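Putative lipoprotein (Campylobacter jejuni subsp. jejuni, PDB 2G5G) binds a cofacial pair of hemes in a dimer and, as a ChaN-family protein, probably takes part in bacterial heme transport. Local coordinates at residues Ser59-Phe64 with Val127-Tyr132. Residues are numbered along the deposited sequence; the frame is centred on the assembly and turned at random.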
loop_
_atom_site.group_PDB
_atom_site.type_symbol
_atom_site.label_atom_id
_atom_site.label_comp_id
_atom_site.label_asym_id
_atom_site.label_seq_id
_atom_site.Cartn_x
_atom_site.Cartn_y
_atom_site.Cartn_z
ATOM N N SER A 59 -27.930 14.120 4.029
ATOM C CA SER A 59 -27.975 15.135 2.969
ATOM C C SER A 59 -28.035 14.560 1.529
ATOM O O SER A 59 -28.749 15.066 0.666
ATOM C CB SER A 59 -26.746 16.044 3.143
ATOM O OG SER A 59 -26.910 16.839 4.317
ATOM N N GLN A 60 -27.285 13.495 1.305
ATOM C CA GLN A 60 -27.260 12.817 0.006
ATOM C C GLN A 60 -28.643 12.272 -0.356
ATOM O O GLN A 60 -29.099 12.437 -1.471
ATOM C CB GLN A 60 -26.213 11.729 0.006
ATOM C CG GLN A 60 -24.826 12.242 0.222
ATOM C CD GLN A 60 -23.865 11.214 0.800
ATOM O OE1 GLN A 60 -24.113 10.007 0.774
ATOM N NE2 GLN A 60 -22.731 11.702 1.322
ATOM N N VAL A 61 -29.319 11.658 0.611
ATOM C CA VAL A 61 -30.672 11.135 0.410
ATOM C C VAL A 61 -31.665 12.242 0.083
ATOM O O VAL A 61 -32.471 12.097 -0.836
ATOM C CB VAL A 61 -31.128 10.239 1.629
ATOM C CG1 VAL A 61 -32.627 9.897 1.559
ATOM C CG2 VAL A 61 -30.279 8.999 1.725
HETATM N N MSE A 62 -31.577 13.365 0.794
HETATM C CA MSE A 62 -32.465 14.492 0.566
HETATM C C MSE A 62 -32.303 15.066 -0.831
HETATM O O MSE A 62 -33.294 15.343 -1.526
HETATM C CB MSE A 62 -32.203 15.593 1.600
HETATM C CG MSE A 62 -32.592 15.184 3.022
HETATM SE SE MSE A 62 -32.048 16.586 4.305
HETATM C CE MSE A 62 -32.790 18.129 3.390
ATOM N N ILE A 63 -31.050 15.268 -1.233
ATOM C CA ILE A 63 -30.769 15.854 -2.556
ATOM C C ILE A 63 -31.198 14.826 -3.631
ATOM O O ILE A 63 -31.919 15.169 -4.557
ATOM C CB ILE A 63 -29.274 16.176 -2.719
ATOM C CG1 ILE A 63 -28.836 17.240 -1.708
ATOM C CG2 ILE A 63 -28.976 16.626 -4.201
ATOM C CD1 ILE A 63 -27.288 17.329 -1.544
ATOM N N PHE A 64 -30.737 13.586 -3.510
ATOM C CA PHE A 64 -31.153 12.573 -4.503
ATOM C C PHE A 64 -32.681 12.524 -4.647
ATOM O O PHE A 64 -33.202 12.626 -5.753
ATOM C CB PHE A 64 -30.556 11.185 -4.236
ATOM C CG PHE A 64 -31.041 10.109 -5.197
ATOM C CD1 PHE A 64 -31.997 9.188 -4.783
ATOM C CD2 PHE A 64 -30.586 10.050 -6.520
ATOM C CE1 PHE A 64 -32.476 8.208 -5.649
ATOM C CE2 PHE A 64 -31.071 9.071 -7.402
ATOM C CZ PHE A 64 -32.008 8.139 -6.960
ATOM N N VAL A 127 -27.472 4.191 -1.030
ATOM C CA VAL A 127 -27.430 3.225 -2.121
ATOM C C VAL A 127 -28.767 2.468 -2.261
ATOM O O VAL A 127 -29.152 2.121 -3.373
ATOM C CB VAL A 127 -26.253 2.250 -2.001
ATOM C CG1 VAL A 127 -26.320 1.206 -3.100
ATOM C CG2 VAL A 127 -24.927 2.981 -2.082
ATOM N N ASN A 128 -29.477 2.251 -1.151
ATOM C CA ASN A 128 -30.780 1.588 -1.201
ATOM C C ASN A 128 -31.802 2.419 -1.903
ATOM O O ASN A 128 -32.477 1.915 -2.795
ATOM C CB ASN A 128 -31.304 1.165 0.186
ATOM C CG ASN A 128 -30.931 -0.258 0.533
ATOM O OD1 ASN A 128 -29.762 -0.566 0.785
ATOM N ND2 ASN A 128 -31.927 -1.146 0.539
ATOM N N VAL A 129 -31.890 3.698 -1.515
ATOM C CA VAL A 129 -32.804 4.646 -2.131
ATOM C C VAL A 129 -32.487 4.807 -3.618
ATOM O O VAL A 129 -33.405 4.891 -4.452
ATOM C CB VAL A 129 -32.784 6.032 -1.422
ATOM C CG1 VAL A 129 -33.719 6.985 -2.108
ATOM C CG2 VAL A 129 -33.205 5.896 0.030
ATOM N N VAL A 130 -31.197 4.838 -3.945
ATOM C CA VAL A 130 -30.774 4.970 -5.348
ATOM C C VAL A 130 -31.173 3.725 -6.152
ATOM O O VAL A 130 -31.892 3.828 -7.174
ATOM C CB VAL A 130 -29.270 5.260 -5.486
ATOM C CG1 VAL A 130 -28.823 5.159 -6.953
ATOM C CG2 VAL A 130 -28.974 6.672 -4.952
ATOM N N PHE A 131 -30.710 2.576 -5.664
ATOM C CA PHE A 131 -30.886 1.313 -6.345
ATOM C C PHE A 131 -32.329 1.014 -6.732
ATOM O O PHE A 131 -32.548 0.568 -7.856
ATOM C CB PHE A 131 -30.273 0.147 -5.577
ATOM C CG PHE A 131 -30.290 -1.133 -6.351
ATOM C CD1 PHE A 131 -29.338 -1.369 -7.351
ATOM C CD2 PHE A 131 -31.293 -2.085 -6.130
ATOM C CE1 PHE A 131 -29.353 -2.544 -8.093
ATOM C CE2 PHE A 131 -31.324 -3.258 -6.870
ATOM C CZ PHE A 131 -30.347 -3.498 -7.849
ATOM N N TYR A 132 -33.290 1.315 -5.840
ATOM C CA TYR A 132 -34.722 0.998 -6.055
ATOM C C TYR A 132 -35.561 2.056 -6.745
ATOM O O TYR A 132 -36.774 1.857 -6.954
ATOM C CB TYR A 132 -35.391 0.542 -4.744
ATOM C CG TYR A 132 -34.769 -0.739 -4.245
ATOM C CD1 TYR A 132 -33.918 -0.736 -3.134
ATOM C CD2 TYR A 132 -34.965 -1.948 -4.925
ATOM C CE1 TYR A 132 -33.305 -1.909 -2.686
ATOM C CE2 TYR A 132 -34.355 -3.136 -4.483
ATOM C CZ TYR A 132 -33.539 -3.110 -3.354
ATOM O OH TYR A 132 -32.930 -4.263 -2.902
#
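The ring of F64 and the CG2 methyl of V130 meet in a CH-pi contact where segment 59-64 packs on segment 127-132. CG2 stands 3.7 Å from the ring centroid and only 4° off the ring normal, so the methyl sits over the centre of one face and lies almost equally far from all six carbons. The anti chi1 of F64 (176°) extends the ring across the gap and carries its CE1 to the other backbone, 3.7 Å from V130 CA. CE1 also lies 3.6 Å from the carbonyl oxygen of V129, an oblique approach to the ring that belongs to van der Waals packing.

Apolar contacts between side chains widen the interface. The side chains of F64 and V129 pass each other heading opposite ways, CD1 of F64 meeting V129 CG1 at 3.9 Å. One turn earlier in helix 54-73, V61 adds a looser touch, its CG1 sitting 4.3 Å from V129 CG2. No hydrogen bond links the two segments, whose joint burial is 203 Å².

The local helix axes run nearly parallel, 19° apart, with a closest approach of 10.2 Å; at that spacing the long F64 side chain bridges the gap where V61 and V129 meet only loosely. F126, one turn before V130, also packs on F64, while V130 leans on I137 of the edge strand 137-141. Q60 of the same helix as F64 hydrogen-bonds through NE2 to E49 at the end of strand 44-49. Side-by-side helices running in the same sense, each followed by a parallel strand (78-82 and 137-141, neighbours in the sheet), are characteristic of an alpha/beta fold, here the sheet-containing body of the ChaN domain of the Tiki superfamily.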